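Local structure of CurF (Lyngbya majuscula, 5DP2) at residues 12-17 and 77-82; 19-24 and 54-59; 38-43 and 116-121; 62-67 and 106-111. The protein probably catalyses NADPH-dependent cyclopropane formation on a carrier-protein-bound intermediate of curacin A biosynthesis, as a variant of the enoyl reductase family. One frame throughout, in Å; residues are numbered along the deposited sequence. Where two conformers were deposited one is given.

Contact 1: 12-17 and 77-82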
loop_
_atom_site.group_PDB
_atom_site.type_symbol
_atom_site.label_atom_id
_atom_site.label_comp_id
_atom_site.label_asym_id
_atom_site.label_seq_id
_atom_site.Cartn_x
_atom_site.Cartn_y
_atom_site.Cartn_z
ATOM N N GLN A 12 3.761 21.711 3.196
ATOM C CA GLN A 12 2.843 20.576 3.063
ATOM C C GLN A 12 2.434 20.463 1.596
ATOM O O GLN A 12 2.140 21.483 0.956
ATOM C CB GLN A 12 1.614 20.745 3.952
ATOM C CG GLN A 12 0.616 19.598 3.829
ATOM C CD GLN A 12 -0.460 19.711 4.886
ATOM O OE1 GLN A 12 -1.440 20.452 4.721
ATOM N NE2 GLN A 12 -0.273 19.007 5.988
ATOM N N LEU A 13 2.397 19.239 1.077
ATOM C CA LEU A 13 2.032 19.021 -0.332
ATOM C C LEU A 13 0.523 19.203 -0.486
ATOM O O LEU A 13 -0.278 18.605 0.225
ATOM C CB LEU A 13 2.456 17.599 -0.734
ATOM C CG LEU A 13 2.397 17.307 -2.234
ATOM C CD1 LEU A 13 3.411 18.123 -2.988
ATOM C CD2 LEU A 13 2.650 15.811 -2.443
ATOM N N ARG A 14 0.140 20.044 -1.465
ATOM C CA ARG A 14 -1.249 20.398 -1.683
ATOM C C ARG A 14 -1.513 20.560 -3.173
ATOM O O ARG A 14 -0.580 20.627 -3.973
ATOM C CB ARG A 14 -1.591 21.711 -0.937
ATOM C CG ARG A 14 -1.401 21.649 0.577
ATOM C CD ARG A 14 -2.451 20.816 1.292
ATOM N NE ARG A 14 -3.691 21.592 1.510
ATOM C CZ ARG A 14 -3.818 22.483 2.499
ATOM N NH1 ARG A 14 -2.908 22.601 3.443
ATOM N NH2 ARG A 14 -4.895 23.261 2.549
ATOM N N ILE A 15 -2.792 20.645 -3.520
ATOM C CA ILE A 15 -3.220 20.968 -4.881
ATOM C C ILE A 15 -4.287 22.063 -4.830
ATOM O O ILE A 15 -5.051 22.150 -3.871
ATOM C CB ILE A 15 -3.775 19.737 -5.625
ATOM C CG1 ILE A 15 -4.902 19.055 -4.854
ATOM C CG2 ILE A 15 -2.662 18.764 -5.964
ATOM C CD1 ILE A 15 -5.606 17.950 -5.614
ATOM N N PRO A 16 -4.412 22.834 -5.927
ATOM C CA PRO A 16 -5.463 23.841 -5.994
ATOM C C PRO A 16 -6.778 23.287 -6.519
ATOM O O PRO A 16 -7.835 23.919 -6.339
ATOM C CB PRO A 16 -4.894 24.858 -6.978
ATOM C CG PRO A 16 -4.030 24.057 -7.890
ATOM C CD PRO A 16 -3.400 23.036 -6.976
ATOM N N SER A 17 -6.725 22.156 -7.213
ATOM C CA SER A 17 -7.845 21.634 -7.995
ATOM C C SER A 17 -7.377 20.261 -8.488
ATOM O O SER A 17 -6.175 19.957 -8.459
ATOM C CB SER A 17 -8.193 22.529 -9.187
ATOM O OG SER A 17 -7.059 22.730 -10.010
ATOM N N ASN A 77 -8.152 21.341 0.190
ATOM C CA ASN A 77 -7.893 20.856 1.548
ATOM C C ASN A 77 -7.223 19.482 1.568
ATOM O O ASN A 77 -6.839 19.016 2.640
ATOM C CB ASN A 77 -9.194 20.810 2.352
ATOM C CG ASN A 77 -9.774 22.181 2.608
ATOM O OD1 ASN A 77 -9.136 23.207 2.354
ATOM N ND2 ASN A 77 -10.990 22.190 3.144
ATOM N N LEU A 78 -7.154 18.798 0.428
ATOM C CA LEU A 78 -6.618 17.426 0.385
ATOM C C LEU A 78 -5.130 17.400 0.731
ATOM O O LEU A 78 -4.340 18.159 0.172
ATOM C CB LEU A 78 -6.837 16.851 -1.018
ATOM C CG LEU A 78 -6.436 15.377 -1.212
ATOM C CD1 LEU A 78 -7.274 14.421 -0.386
ATOM C CD2 LEU A 78 -6.534 15.009 -2.677
ATOM N N THR A 79 -4.766 16.473 1.627
ATOM C CA THR A 79 -3.371 16.198 1.923
ATOM C C THR A 79 -3.008 14.795 1.412
ATOM O O THR A 79 -3.871 14.000 1.039
ATOM C CB THR A 79 -3.057 16.346 3.429
ATOM O OG1 THR A 79 -3.799 15.383 4.179
ATOM C CG2 THR A 79 -3.412 17.711 3.956
ATOM N N PHE A 80 -1.702 14.536 1.412
ATOM C CA PHE A 80 -1.146 13.303 0.871
ATOM C C PHE A 80 -0.170 12.710 1.865
ATOM O O PHE A 80 0.409 13.421 2.685
ATOM C CB PHE A 80 -0.426 13.590 -0.461
ATOM C CG PHE A 80 -1.300 14.273 -1.468
ATOM C CD1 PHE A 80 -2.120 13.547 -2.302
ATOM C CD2 PHE A 80 -1.362 15.664 -1.539
ATOM C CE1 PHE A 80 -2.988 14.170 -3.172
ATOM C CE2 PHE A 80 -2.222 16.296 -2.417
ATOM C CZ PHE A 80 -3.020 15.554 -3.248
ATOM N N GLY A 81 0.034 11.403 1.729
ATOM C CA GLY A 81 0.995 10.674 2.548
ATOM C C GLY A 81 0.250 9.773 3.514
ATOM O O GLY A 81 -0.026 10.166 4.671
ATOM N N VAL A 82 -0.084 8.574 3.055
ATOM C CA VAL A 82 -0.868 7.629 3.811
ATOM C C VAL A 82 0.010 6.704 4.670
ATOM O O VAL A 82 -0.490 5.801 5.343
ATOM C CB VAL A 82 -1.855 6.859 2.899
ATOM C CG1 VAL A 82 -2.877 7.804 2.281
ATOM C CG2 VAL A 82 -1.124 6.059 1.820
HETATM O O HOH W 1 0.129 16.638 2.101
HETATM O O HOH W 2 -4.672 20.398 -1.318
#

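Contact 2: 19-24 and 54-59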
loop_
_atom_site.group_PDB
_atom_site.type_symbol
_atom_site.label_atom_id
_atom_site.label_comp_id
_atom_site.label_asym_id
_atom_site.label_seq_id
_atom_site.Cartn_x
_atom_site.Cartn_y
_atom_site.Cartn_z
ATOM N N GLY A 19 -6.901 17.200 -11.428
ATOM C CA GLY A 19 -6.765 16.873 -12.843
ATOM C C GLY A 19 -5.369 16.749 -13.399
ATOM O O GLY A 19 -5.187 16.083 -14.434
ATOM N N LEU A 20 -4.385 17.401 -12.779
ATOM C CA LEU A 20 -3.006 17.400 -13.305
ATOM C C LEU A 20 -1.976 17.197 -12.199
ATOM O O LEU A 20 -2.008 17.901 -11.176
ATOM C CB LEU A 20 -2.648 18.672 -14.032
ATOM C CG LEU A 20 -3.387 18.985 -15.339
ATOM C CD1 LEU A 20 -2.870 20.282 -15.900
ATOM C CD2 LEU A 20 -3.278 17.887 -16.396
ATOM N N LEU A 21 -1.032 16.286 -12.416
ATOM C CA LEU A 21 0.052 16.089 -11.461
ATOM C C LEU A 21 0.902 17.348 -11.302
ATOM O O LEU A 21 1.424 17.608 -10.207
ATOM C CB LEU A 21 0.941 14.894 -11.853
ATOM C CG LEU A 21 0.235 13.532 -11.882
ATOM C CD1 LEU A 21 1.228 12.440 -12.212
ATOM C CD2 LEU A 21 -0.486 13.240 -10.585
ATOM N N LYS A 22 1.053 18.134 -12.376
ATOM C CA LYS A 22 1.949 19.284 -12.297
ATOM C C LYS A 22 1.457 20.330 -11.317
ATOM O O LYS A 22 2.206 21.237 -10.951
ATOM C CB LYS A 22 2.217 19.905 -13.665
ATOM C CG LYS A 22 1.032 20.646 -14.254
ATOM C CD LYS A 22 1.222 21.026 -15.720
ATOM C CE LYS A 22 1.935 22.350 -15.885
ATOM N NZ LYS A 22 2.067 22.688 -17.335
ATOM N N ASN A 23 0.198 20.263 -10.902
ATOM C CA ASN A 23 -0.292 21.230 -9.927
ATOM C C ASN A 23 0.010 20.881 -8.460
ATOM O O ASN A 23 -0.302 21.680 -7.558
ATOM C CB ASN A 23 -1.787 21.463 -10.086
ATOM C CG ASN A 23 -2.161 22.155 -11.384
ATOM O OD1 ASN A 23 -1.477 23.071 -11.855
ATOM N ND2 ASN A 23 -3.297 21.762 -11.928
ATOM N N LEU A 24 0.657 19.744 -8.203
ATOM C CA LEU A 24 1.166 19.463 -6.851
ATOM C C LEU A 24 2.164 20.567 -6.472
ATOM O O LEU A 24 3.061 20.879 -7.243
ATOM C CB LEU A 24 1.863 18.109 -6.845
ATOM C CG LEU A 24 0.921 16.904 -6.833
ATOM C CD1 LEU A 24 1.639 15.652 -7.306
ATOM C CD2 LEU A 24 0.327 16.710 -5.443
ATOM N N LEU A 54 -4.448 8.626 -8.323
ATOM C CA LEU A 54 -5.857 8.691 -8.709
ATOM C C LEU A 54 -6.534 9.900 -8.068
ATOM O O LEU A 54 -7.405 10.531 -8.678
ATOM C CB LEU A 54 -6.590 7.401 -8.309
ATOM C CG LEU A 54 -6.078 6.079 -8.877
ATOM C CD1 LEU A 54 -6.957 4.945 -8.370
ATOM C CD2 LEU A 54 -6.026 6.122 -10.400
ATOM N N ASN A 55 -6.142 10.226 -6.834
ATOM C CA ASN A 55 -6.725 11.390 -6.154
ATOM C C ASN A 55 -6.386 12.678 -6.907
ATOM O O ASN A 55 -7.279 13.507 -7.203
ATOM C CB ASN A 55 -6.146 11.563 -4.738
ATOM C CG ASN A 55 -6.531 10.501 -3.710
ATOM O OD1 ASN A 55 -5.775 10.340 -2.743
ATOM N ND2 ASN A 55 -7.671 9.852 -3.857
ATOM N N VAL A 56 -5.108 12.898 -7.227
ATOM C CA VAL A 56 -4.720 14.151 -7.889
ATOM C C VAL A 56 -5.429 14.292 -9.243
ATOM O O VAL A 56 -5.843 15.397 -9.598
ATOM C CB VAL A 56 -3.196 14.266 -8.054
ATOM C CG1 VAL A 56 -2.828 15.532 -8.824
ATOM C CG2 VAL A 56 -2.495 14.285 -6.699
ATOM N N LEU A 57 -5.538 13.188 -9.966
ATOM C CA LEU A 57 -6.151 13.187 -11.298
ATOM C C LEU A 57 -7.667 13.281 -11.275
ATOM O O LEU A 57 -8.279 13.467 -12.328
ATOM C CB LEU A 57 -5.712 11.926 -12.052
ATOM C CG LEU A 57 -4.210 11.858 -12.373
ATOM C CD1 LEU A 57 -3.900 10.525 -13.029
ATOM C CD2 LEU A 57 -3.723 13.035 -13.217
ATOM N N GLY A 58 -8.288 13.174 -10.108
ATOM C CA GLY A 58 -9.737 13.221 -9.993
ATOM C C GLY A 58 -10.446 11.924 -10.384
ATOM O O GLY A 58 -11.640 11.952 -10.678
ATOM N N ILE A 59 -9.736 10.794 -10.371
ATOM C CA ILE A 59 -10.300 9.491 -10.727
ATOM C C ILE A 59 -10.964 8.836 -9.500
ATOM O O ILE A 59 -11.989 8.149 -9.625
ATOM C CB ILE A 59 -9.205 8.588 -11.360
ATOM C CG1 ILE A 59 -8.738 9.224 -12.681
ATOM C CG2 ILE A 59 -9.715 7.171 -11.588
ATOM C CD1 ILE A 59 -7.473 8.652 -13.284
#

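Contact 3: 38-43 and 116-121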
loop_
_atom_site.group_PDB
_atom_site.type_symbol
_atom_site.label_atom_id
_atom_site.label_comp_id
_atom_site.label_asym_id
_atom_site.label_seq_id
_atom_site.Cartn_x
_atom_site.Cartn_y
_atom_site.Cartn_z
ATOM N N GLU A 38 -0.178 14.900 22.258
ATOM C CA GLU A 38 0.265 14.791 20.873
ATOM C C GLU A 38 1.765 14.565 20.780
ATOM O O GLU A 38 2.499 14.805 21.736
ATOM C CB GLU A 38 -0.107 16.058 20.110
ATOM C CG GLU A 38 -1.601 16.300 19.982
ATOM C CD GLU A 38 -1.954 17.584 19.260
ATOM O OE1 GLU A 38 -1.203 18.572 19.311
ATOM O OE2 GLU A 38 -3.048 17.606 18.686
ATOM N N VAL A 39 2.206 14.132 19.587
ATOM C CA VAL A 39 3.608 13.932 19.257
ATOM C C VAL A 39 3.885 14.610 17.911
ATOM O O VAL A 39 3.078 14.479 16.989
ATOM C CB VAL A 39 3.938 12.417 19.132
ATOM C CG1 VAL A 39 5.394 12.175 18.810
ATOM C CG2 VAL A 39 3.563 11.660 20.403
ATOM N N GLU A 40 5.024 15.299 17.802
ATOM C CA GLU A 40 5.444 15.910 16.528
ATOM C C GLU A 40 6.601 15.098 15.930
ATOM O O GLU A 40 7.638 14.886 16.589
ATOM C CB GLU A 40 5.894 17.352 16.710
ATOM C CG GLU A 40 6.142 18.059 15.381
ATOM C CD GLU A 40 6.687 19.447 15.502
ATOM O OE1 GLU A 40 6.310 20.293 14.651
ATOM O OE2 GLU A 40 7.500 19.676 16.423
ATOM N N VAL A 41 6.408 14.673 14.678
ATOM C CA VAL A 41 7.383 13.881 13.939
ATOM C C VAL A 41 7.906 14.711 12.749
ATOM O O VAL A 41 7.109 15.272 11.978
ATOM C CB VAL A 41 6.749 12.583 13.404
ATOM C CG1 VAL A 41 7.782 11.750 12.662
ATOM C CG2 VAL A 41 6.130 11.789 14.550
ATOM N N GLN A 42 9.229 14.800 12.621
ATOM C CA GLN A 42 9.848 15.372 11.417
ATOM C C GLN A 42 9.975 14.258 10.376
ATOM O O GLN A 42 10.658 13.237 10.612
ATOM C CB GLN A 42 11.216 15.961 11.745
ATOM C CG GLN A 42 11.794 16.664 10.519
ATOM C CD GLN A 42 13.033 17.437 10.788
ATOM O OE1 GLN A 42 13.468 17.559 11.911
ATOM N NE2 GLN A 42 13.603 17.995 9.756
ATOM N N ILE A 43 9.277 14.399 9.259
ATOM C CA ILE A 43 9.257 13.370 8.240
ATOM C C ILE A 43 10.607 13.281 7.554
ATOM O O ILE A 43 11.200 14.295 7.201
ATOM C CB ILE A 43 8.117 13.645 7.213
ATOM C CG1 ILE A 43 6.776 13.723 7.922
ATOM C CG2 ILE A 43 8.128 12.617 6.113
ATOM C CD1 ILE A 43 6.351 12.480 8.677
ATOM N N PHE A 116 6.503 18.388 8.953
ATOM C CA PHE A 116 6.225 17.933 10.307
ATOM C C PHE A 116 4.789 17.424 10.362
ATOM O O PHE A 116 3.913 18.019 9.726
ATOM C CB PHE A 116 6.394 19.048 11.336
ATOM C CG PHE A 116 7.803 19.603 11.374
ATOM C CD1 PHE A 116 8.795 19.002 12.141
ATOM C CD2 PHE A 116 8.144 20.711 10.619
ATOM C CE1 PHE A 116 10.088 19.488 12.133
ATOM C CE2 PHE A 116 9.429 21.195 10.608
ATOM C CZ PHE A 116 10.405 20.589 11.367
ATOM N N VAL A 117 4.567 16.332 11.102
ATOM C CA VAL A 117 3.240 15.790 11.351
ATOM C C VAL A 117 3.020 15.749 12.857
ATOM O O VAL A 117 3.848 15.206 13.574
ATOM C CB VAL A 117 3.085 14.381 10.740
ATOM C CG1 VAL A 117 1.797 13.706 11.219
ATOM C CG2 VAL A 117 3.083 14.446 9.218
ATOM N N ILE A 118 1.880 16.286 13.304
ATOM C CA ILE A 118 1.468 16.147 14.714
ATOM C C ILE A 118 0.364 15.113 14.761
ATOM O O ILE A 118 -0.653 15.244 14.107
ATOM C CB ILE A 118 1.100 17.505 15.335
ATOM C CG1 ILE A 118 2.360 18.396 15.353
ATOM C CG2 ILE A 118 0.567 17.328 16.734
ATOM C CD1 ILE A 118 2.163 19.784 15.938
ATOM N N CYS A 119 0.550 14.093 15.579
ATOM C CA CYS A 119 -0.413 13.019 15.673
ATOM C C CYS A 119 -0.479 12.474 17.078
ATOM O O CYS A 119 0.149 12.970 17.983
ATOM C CB CYS A 119 -0.097 11.934 14.660
ATOM S SG CYS A 119 1.470 11.135 14.891
ATOM N N SER A 120 -1.287 11.436 17.256
ATOM C CA SER A 120 -1.412 10.757 18.536
ATOM C C SER A 120 -0.296 9.732 18.727
ATOM O O SER A 120 0.163 9.126 17.741
ATOM C CB SER A 120 -2.755 10.030 18.582
ATOM O OG SER A 120 -2.736 8.961 19.494
ATOM N N PRO A 121 0.077 9.436 19.972
ATOM C CA PRO A 121 1.044 8.355 20.182
ATOM C C PRO A 121 0.617 7.015 19.605
ATOM O O PRO A 121 1.476 6.233 19.231
ATOM C CB PRO A 121 1.176 8.260 21.715
ATOM C CG PRO A 121 0.506 9.411 22.254
ATOM C CD PRO A 121 -0.275 10.120 21.226
#

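Contact 4: 62-67 and 106-111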
loop_
_atom_site.group_PDB
_atom_site.type_symbol
_atom_site.label_atom_id
_atom_site.label_comp_id
_atom_site.label_asym_id
_atom_site.label_seq_id
_atom_site.Cartn_x
_atom_site.Cartn_y
_atom_site.Cartn_z
ATOM N N GLU A 62 -11.314 11.087 -2.337
ATOM C CA GLU A 62 -11.343 10.662 -0.946
ATOM C C GLU A 62 -12.626 11.110 -0.259
ATOM O O GLU A 62 -13.070 12.258 -0.429
ATOM C CB GLU A 62 -10.149 11.254 -0.182
ATOM C CG GLU A 62 -8.813 10.708 -0.643
ATOM C CD GLU A 62 -8.699 9.233 -0.438
ATOM O OE1 GLU A 62 -8.915 8.779 0.716
ATOM O OE2 GLU A 62 -8.373 8.489 -1.406
ATOM N N TYR A 63 -13.175 10.227 0.574
ATOM C CA TYR A 63 -14.280 10.546 1.487
ATOM C C TYR A 63 -13.826 10.502 2.958
ATOM O O TYR A 63 -14.521 11.041 3.822
ATOM C CB TYR A 63 -15.497 9.607 1.253
ATOM C CG TYR A 63 -15.125 8.169 1.369
ATOM C CD1 TYR A 63 -15.061 7.566 2.619
ATOM C CD2 TYR A 63 -14.729 7.417 0.259
ATOM C CE1 TYR A 63 -14.616 6.267 2.772
ATOM C CE2 TYR A 63 -14.262 6.132 0.402
ATOM C CZ TYR A 63 -14.210 5.550 1.655
ATOM O OH TYR A 63 -13.716 4.286 1.768
ATOM N N ILE A 64 -12.686 9.871 3.256
ATOM C CA ILE A 64 -12.183 9.840 4.621
ATOM C C ILE A 64 -11.759 11.259 5.008
ATOM O O ILE A 64 -10.903 11.873 4.367
ATOM C CB ILE A 64 -11.042 8.818 4.736
ATOM C CG1 ILE A 64 -11.675 7.423 4.712
ATOM C CG2 ILE A 64 -10.219 9.053 5.987
ATOM C CD1 ILE A 64 -10.698 6.295 4.667
ATOM N N LYS A 65 -12.328 11.763 6.110
ATOM C CA LYS A 65 -12.117 13.152 6.469
ATOM C C LYS A 65 -10.686 13.431 6.929
ATOM O O LYS A 65 -10.212 14.545 6.778
ATOM C CB LYS A 65 -13.185 13.621 7.459
ATOM C CG LYS A 65 -14.553 13.780 6.758
ATOM C CD LYS A 65 -15.660 14.428 7.508
ATOM C CE LYS A 65 -16.720 14.848 6.493
ATOM N NZ LYS A 65 -17.915 15.446 7.137
ATOM N N LYS A 66 -9.991 12.399 7.430
ATOM C CA LYS A 66 -8.597 12.546 7.847
ATOM C C LYS A 66 -7.691 12.972 6.693
ATOM O O LYS A 66 -6.620 13.528 6.933
ATOM C CB LYS A 66 -8.102 11.185 8.434
ATOM C CG LYS A 66 -6.822 11.270 9.240
ATOM C CD LYS A 66 -6.368 9.939 9.779
ATOM C CE LYS A 66 -5.269 10.144 10.801
ATOM N NZ LYS A 66 -4.736 8.885 11.314
ATOM N N ARG A 67 -8.092 12.704 5.449
ATOM C CA ARG A 67 -7.336 13.121 4.268
ATOM C C ARG A 67 -7.489 14.606 3.916
ATOM O O ARG A 67 -6.864 15.056 2.973
ATOM C CB ARG A 67 -7.688 12.275 3.055
ATOM C CG ARG A 67 -7.132 10.840 3.075
ATOM C CD ARG A 67 -5.623 10.745 2.963
ATOM N NE ARG A 67 -5.061 11.407 1.779
ATOM C CZ ARG A 67 -5.130 10.944 0.532
ATOM N NH1 ARG A 67 -5.604 9.745 0.247
ATOM N NH2 ARG A 67 -4.672 11.714 -0.470
ATOM N N LEU A 106 4.834 6.064 10.616
ATOM C CA LEU A 106 3.527 6.689 10.824
ATOM C C LEU A 106 2.460 5.820 10.169
ATOM O O LEU A 106 2.498 5.579 8.948
ATOM C CB LEU A 106 3.493 8.104 10.270
ATOM C CG LEU A 106 4.488 9.098 10.894
ATOM C CD1 LEU A 106 5.823 9.114 10.179
ATOM C CD2 LEU A 106 3.865 10.504 10.924
ATOM N N ALA A 107 1.499 5.371 10.980
ATOM C CA ALA A 107 0.408 4.503 10.508
ATOM C C ALA A 107 -0.743 5.379 10.016
ATOM O O ALA A 107 -1.384 6.077 10.811
ATOM C CB ALA A 107 -0.049 3.622 11.663
ATOM N N TYR A 108 -0.994 5.366 8.713
ATOM C CA TYR A 108 -2.092 6.096 8.088
ATOM C C TYR A 108 -2.258 7.523 8.627
ATOM O O TYR A 108 -3.345 7.926 9.035
ATOM C CB TYR A 108 -3.430 5.308 8.161
ATOM C CG TYR A 108 -4.463 5.844 7.189
ATOM C CD1 TYR A 108 -4.227 5.800 5.817
ATOM C CD2 TYR A 108 -5.654 6.436 7.620
ATOM C CE1 TYR A 108 -5.133 6.360 4.910
ATOM C CE2 TYR A 108 -6.554 6.994 6.730
ATOM C CZ TYR A 108 -6.288 6.968 5.376
ATOM O OH TYR A 108 -7.199 7.556 4.529
ATOM N N PRO A 109 -1.206 8.355 8.539
ATOM C CA PRO A 109 -1.368 9.746 8.988
ATOM C C PRO A 109 -2.289 10.547 8.063
ATOM O O PRO A 109 -3.043 11.399 8.544
ATOM C CB PRO A 109 0.064 10.281 8.974
ATOM C CG PRO A 109 0.803 9.421 7.997
ATOM C CD PRO A 109 0.185 8.056 8.169
ATOM N N GLY A 110 -2.198 10.296 6.745
ATOM C CA GLY A 110 -2.968 11.028 5.750
ATOM C C GLY A 110 -2.329 12.295 5.210
ATOM O O GLY A 110 -2.784 12.808 4.185
ATOM N N ASN A 111 -1.301 12.766 5.931
ATOM C CA ASN A 111 -0.603 14.027 5.635
ATOM C C ASN A 111 0.917 13.870 5.750
ATOM O O ASN A 111 1.629 14.826 6.022
ATOM C CB ASN A 111 -1.085 15.144 6.571
ATOM C CG ASN A 111 -0.798 14.859 8.032
ATOM O OD1 ASN A 111 -0.502 13.720 8.400
ATOM N ND2 ASN A 111 -0.897 15.870 8.870
HETATM O O HOH W 3 -6.753 7.495 1.858
HETATM O O HOH W 4 -4.150 13.848 8.225
#

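Contact 1: 12-17 and 77-82
The ring of Phe-80 turns its edge to the backbone of the strand that carries Leu-13, and it packs against the side chains of Leu-13 and Ile-15. Leu-13 crosses it at about a right angle, CD2 lying 4.1 Å from CD2 of Phe-80. The carbonyl O of Leu-13 lies in the ring plane, 3.6 Å from CD2 of Phe-80, where the slightly positive C-H rim suits an oxygen. Ile-15 brings CG2 to 4.2 Å from Phe-80 CZ and sets CD1 against CD2 of Leu-78. No direct hydrogen bond joins the two segments; two waters bridge them. One lies 2.7 Å from Leu-13 O and accepts from Phe-80 N. Another lies close to Leu-78 O, accepts from Ile-15 N at 2.9 Å, and takes a weak bond from Arg-14 NE. In Arg-14, chi2 (-72°) sets CD 3.4 Å from Leu-78 O, and the bend at chi3 (-82°) turns NE to this water. Its NH1 donates to Gln-12 OE1 at 2.9 Å, in the amide plane though bent at the hydrogen and tilted from the guanidinium plane, and NH2 to Glu-76 O. Arg-69 also binds OE1, and CG2 of Thr-79 lies 3.5 Å from Gln-12 OE1. An alanine at Arg-14 would probably leave Glu-76 O without this donor and Gln-12 OE1 held less firmly. Strand 11-14, paired with strand 25-28, is thus fastened to the loop preceding strand 83-91; Val-56 of helix 50-57 packs on Phe-80, Phe-325 of helix 321-329 on Leu-13.

Contact 2: 19-24 and 54-59
Gly-19 N donates to Val-56 O over 2.8 Å, an almost straight bond (162°) that joins the 19-24 loop to the last turn of helix 50-57 and lies in the plane of the carbonyl. The backbones come very near here, with CA of Gly-19 only 4.0 Å from CA of Leu-57. Glycine suits the spot because at its backbone angles, phi 132°, a CB would press on the preceding carbonyl. Val-56 faces the loop and divides its two methyls. CG1, anti to the backbone N, lies 3.4 Å from Leu-20 O and 3.7 Å from CD2 of Leu-21, whose side chain crosses that of Val-56 at about a right angle. CG2 meets CD2 of Leu-24 at 3.9 Å, so the branched valine fills the gap between two leucines. The helix ends in a Schellman motif: Gly-58 turns to positive phi (78°), its N bonds back to Asn-55 O, and Ile-59 N bonds back to Leu-54 O. The carbonyl of Val-56, left near the terminus where the next helical turn is missing, finds its donor in Gly-19 instead. Leu-57 extends CD2 to 3.6 Å from Gly-19 O and 4.2 Å from CD2 of Leu-21, so the leucine packs on the outgoing carbonyl of Gly-19 and on Leu-21. Residues 21-23 form a short 3-10 turn, closed by Leu-24 N on Leu-21 O. Helix 321-329 also packs on the loop leucines, Arg-326 and Gln-329 touching Leu-21, and Phe-325 touching Leu-24.

Contact 3: 38-43 and 116-121
Glu-40 runs from its strand across the neighbouring one, over Ile-118 and then Phe-116. With CG anti to the backbone N (chi1 -172°) and the chain extended beyond, CB lies 3.9 Å from CG1 of Ile-118 and CG 3.8 Å from the same atom. CD comes next to the ring, 4.0 Å from Phe-116 CD1, and OE1 ends 3.5 Å from Phe-116 CB, the carboxylate and ring planes 39° apart. The charge of OE1 is met by a salt bridge to NE of Arg-31, which also makes a cation-pi contact with Phe-116. Gln-42 lies side by side with that ring and points the same way, its CG 3.7 Å from Phe-116 CE1. At the other end, CG2 of Ile-118 lies 3.4 Å from OE1 of Glu-38, an oxygen bonded to Lys-35 N. The strands are antiparallel. Val-39 with Cys-119 and Val-41 with Val-117 are hydrogen-bonded pairs, each joined by two backbone bonds; Val-41 N to Val-117 O measures 2.8 Å. Glu-40 with Ile-118, between these, and Gln-42 with Phe-116, beyond Val-41, are non-hydrogen-bonded pairs. The valines and Cys-119 project from the reverse face, where Leu-106 and Leu-124 of adjoining strands pack on them, and CD1 of Ile-43 meets CG2 of Val-117 at 3.9 Å. Branched valines suit this buried side of the GroES-like domain, so that one face is largely apolar; the other carries acid and amide ends on hydrocarbon stems, the buried charge of Glu-40 being probably balanced by Arg-31.

Contact 4: 62-67 and 106-111
Glu-62 reaches Tyr-108 through a water, which donates to Glu-62 OE1 at 2.8 Å, accepts from NH1 of Arg-67, and lies in the plane of the tyrosine ring 2.7 Å from Tyr-108 OH. The other carboxylate oxygen, OE2, forms a salt bridge to Arg-67 NH1 and is held as well by Arg-51 and by ND2 of Asn-55. Ile-64 meets the tyrosine tip to tip, CG2 and CD1 each 3.7 Å from the OH of Tyr-108, its branched shape also filling space against Val-286 of helix 281-287. Lys-66 is fully extended, with CG anti to the backbone N (chi1 -164°). Its NZ donates to Tyr-108 O at 2.8 Å, tilted 31° from the carbonyl plane, and CE passes 3.4 Å from Pro-109 O. An alanine at Lys-66 would probably leave Tyr-108 O without this donor and uncover the carbonyl of Pro-109. A second water joins Lys-66 O to Pro-109 O. Arg-67 lays CG 3.6 Å from Tyr-108 OH, its guanidinium plane 85° from the ring, and NH2 binds Thr-79 O and Asn-55 OD1. Gly-110 passes close to this backbone: a CB there would come within 3.2 Å of Lys-66 O, so glycine suits the turn. Met-141 of helix 140-153 also touches Tyr-108, whose side chain is about 9 Å from the bound NADP, consistent with a place among loops near the cofactor cleft, as in medium-chain reductases; the contact joins two loops of the GroES-like part, one after helix 50-57 and one following strand 103-107.

Along the chain the segments run 12-17, 19-24, 38-43, 54-59, 62-67, 77-82, 106-111 and 116-121, so contact 2 lies within the span of contact 1, and contact 4 within that of contact 3. Contacts 1 and 2 are centred about 10 Å apart; helix 50-57 supplies one side of contact 2 and packs on contact 1, and helix 321-329 touches both. Contact 4, centred about 11 Å from contact 1, joins it at Thr-79 and Gly-110. Contact 3, centred about 26 Å from contact 2, sits in the mixed sheet, whose strand 103-107 leads into contact 4. Together they tie the N-terminal hairpin, helix 50-57 and the mixed sheet of the GroES-like part into one unit.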